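Local coordinates for Non-structural protein 3 (Rice hoja blanca virus, PDB 3AJF), which suppresses RNA-mediated gene silencing in the host, presumably by binding double-stranded RNA, and forms a homodimer, at residues K57-M62 with C79-Y84. Sequence-based numbering, arbitrary orientation.
Sequences KSAIWM and CLVSTY. With SO4 (sulfate ion), chain E.
Val81 meets Ala59 and Ile60 with its two methyl branches, a compact example of how two helices can be joined by one branched side chain set against a small one and a second branched one. The tight half lies at Ala59, whose CB points toward the other helix and touches Val81 CG2 at 3.6 Å. Because alanine ends at that methyl, the backbones come close, with Ala59 CA and Val81 CA 6.7 Å apart. The looser half belongs to Ile60. Ile60 CG1, set beside the backbone N (chi1 -67°), lies 4.1 Å from Val81 CG1, a wider spacing than at Ala59, and the two side chains cross at about a right angle. Val81 is turned with CG1 anti to its own backbone N (chi1 169°), which brings CG2 onto Ala59 CB and also near Ile60 CG1, while CG1 meets Ile60 alone. The contact is small and wholly apolar, 116 Å² counted over both sides.

The CB of the partly exposed Lys57, one turn before Ile60, is directed away from 79-84. Its chain bends at chi3 (93°), and Lys57 NZ donates a hydrogen bond of 3.0 Å to O1 of a sulfate ion, probably taken up from the crystallisation liquor.

In the helical domain of the suppressor, 57-62 lies toward the C-terminal end of helix 49-64, and 79-84 in the last turns of helix 74-85. Helix 17-30 packs against the same pair, through Phe23 on Ala59 and Leu20 on Leu80, while Cys79 ties helix 74-85 by a disulfide to Cys10 in strand 9-10. The second subunit approaches beside the contact: Ile60 packs on Ile60 of that subunit and Val81 on Ser85 of the second subunit, placing the junction between helices 49-64 and 74-85 at the dimer interface.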
loop_
_atom_site.group_PDB
_atom_site.type_symbol
_atom_site.label_atom_id
_atom_site.label_comp_id
_atom_site.label_asym_id
_atom_site.label_seq_id
_atom_site.Cartn_x
_atom_site.Cartn_y
_atom_site.Cartn_z
ATOM N N LYS A 57 1.485 4.607 4.014
ATOM C CA LYS A 57 2.780 5.204 3.714
ATOM C C LYS A 57 3.844 4.887 4.769
ATOM O O LYS A 57 5.026 4.713 4.426
ATOM C CB LYS A 57 2.648 6.711 3.533
ATOM C CG LYS A 57 2.107 7.086 2.193
ATOM C CD LYS A 57 1.371 8.410 2.273
ATOM C CE LYS A 57 2.213 9.600 1.954
ATOM N NZ LYS A 57 1.427 10.805 2.443
ATOM N N SER A 58 3.442 4.792 6.034
ATOM C CA SER A 58 4.382 4.348 7.092
ATOM C C SER A 58 4.825 2.893 6.892
ATOM O O SER A 58 6.022 2.570 7.043
ATOM C CB SER A 58 3.811 4.534 8.503
ATOM O OG SER A 58 4.087 5.821 9.029
ATOM N N ALA A 59 3.873 2.017 6.574
ATOM C CA ALA A 59 4.189 0.604 6.302
ATOM C C ALA A 59 5.086 0.446 5.062
ATOM O O ALA A 59 6.008 -0.343 5.068
ATOM C CB ALA A 59 2.890 -0.217 6.183
ATOM N N ILE A 60 4.806 1.202 3.998
ATOM C CA ILE A 60 5.617 1.208 2.769
ATOM C C ILE A 60 7.035 1.760 3.052
ATOM O O ILE A 60 8.031 1.209 2.580
ATOM C CB ILE A 60 4.926 1.979 1.627
ATOM C CG1 ILE A 60 3.645 1.192 1.187
ATOM C CG2 ILE A 60 5.905 2.185 0.416
ATOM C CD1 ILE A 60 2.682 1.971 0.211
ATOM N N TRP A 61 7.116 2.822 3.846
ATOM C CA TRP A 61 8.429 3.308 4.301
ATOM C C TRP A 61 9.255 2.219 5.012
ATOM O O TRP A 61 10.442 2.035 4.712
ATOM C CB TRP A 61 8.328 4.595 5.146
ATOM C CG TRP A 61 9.682 4.955 5.671
ATOM C CD1 TRP A 61 10.622 5.765 5.070
ATOM C CD2 TRP A 61 10.260 4.490 6.879
ATOM N NE1 TRP A 61 11.755 5.842 5.866
ATOM C CE2 TRP A 61 11.563 5.051 6.972
ATOM C CE3 TRP A 61 9.800 3.667 7.919
ATOM C CZ2 TRP A 61 12.414 4.799 8.056
ATOM C CZ3 TRP A 61 10.656 3.420 9.013
ATOM C CH2 TRP A 61 11.956 3.978 9.059
HETATM N N MSE A 62 8.631 1.494 5.936
HETATM C CA MSE A 62 9.292 0.411 6.672
HETATM C C MSE A 62 9.827 -0.680 5.737
HETATM O O MSE A 62 10.857 -1.310 6.035
HETATM C CB MSE A 62 8.343 -0.228 7.680
HETATM C CG MSE A 62 7.912 0.651 8.841
HETATM SE SE MSE A 62 6.360 -0.013 9.862
HETATM C CE MSE A 62 7.031 -1.679 10.747
ATOM N N CYS A 79 1.608 -8.131 3.477
ATOM C CA CYS A 79 0.208 -8.571 3.510
ATOM C C CYS A 79 -0.697 -7.431 3.975
ATOM O O CYS A 79 -1.732 -7.159 3.353
ATOM C CB CYS A 79 -0.009 -9.798 4.443
ATOM S SG CYS A 79 -1.678 -10.535 4.283
ATOM N N LEU A 80 -0.312 -6.782 5.078
ATOM C CA LEU A 80 -1.088 -5.660 5.627
ATOM C C LEU A 80 -1.236 -4.522 4.594
ATOM O O LEU A 80 -2.348 -3.987 4.373
ATOM C CB LEU A 80 -0.402 -5.141 6.901
ATOM C CG LEU A 80 -0.362 -6.108 8.093
ATOM C CD1 LEU A 80 0.385 -5.473 9.300
ATOM C CD2 LEU A 80 -1.800 -6.530 8.467
ATOM N N VAL A 81 -0.129 -4.179 3.928
ATOM C CA VAL A 81 -0.179 -3.148 2.907
ATOM C C VAL A 81 -1.175 -3.548 1.813
ATOM O O VAL A 81 -2.050 -2.759 1.412
ATOM C CB VAL A 81 1.215 -2.811 2.295
ATOM C CG1 VAL A 81 1.039 -1.927 1.046
ATOM C CG2 VAL A 81 2.007 -2.072 3.259
ATOM N N SER A 82 -1.014 -4.777 1.335
ATOM C CA SER A 82 -1.767 -5.291 0.222
ATOM C C SER A 82 -3.255 -5.328 0.576
ATOM O O SER A 82 -4.108 -4.868 -0.232
ATOM C CB SER A 82 -1.194 -6.661 -0.179
ATOM O OG SER A 82 -2.089 -7.363 -0.989
ATOM N N THR A 83 -3.577 -5.818 1.775
ATOM C CA THR A 83 -4.969 -5.916 2.208
ATOM C C THR A 83 -5.645 -4.595 2.575
ATOM O O THR A 83 -6.811 -4.386 2.224
ATOM C CB THR A 83 -5.201 -6.965 3.375
ATOM O OG1 THR A 83 -4.620 -6.488 4.576
ATOM C CG2 THR A 83 -4.539 -8.221 3.078
ATOM N N TYR A 84 -4.931 -3.692 3.252
ATOM C CA TYR A 84 -5.586 -2.469 3.706
ATOM C C TYR A 84 -5.742 -1.483 2.560
ATOM O O TYR A 84 -6.662 -0.670 2.567
ATOM C CB TYR A 84 -4.860 -1.872 4.910
ATOM C CG TYR A 84 -5.324 -2.603 6.147
ATOM C CD1 TYR A 84 -4.606 -3.687 6.652
ATOM C CD2 TYR A 84 -6.529 -2.252 6.764
ATOM C CE1 TYR A 84 -5.061 -4.400 7.762
ATOM C CE2 TYR A 84 -7.006 -2.979 7.877
ATOM C CZ TYR A 84 -6.268 -4.043 8.355
ATOM O OH TYR A 84 -6.730 -4.739 9.446
HETATM S S SO4 E . 3.907 10.878 5.391
HETATM O O1 SO4 E . 2.461 10.998 5.237
HETATM O O2 SO4 E . 4.273 9.766 6.261
HETATM O O3 SO4 E . 4.388 12.147 5.908
HETATM O O4 SO4 E . 4.542 10.636 4.104
#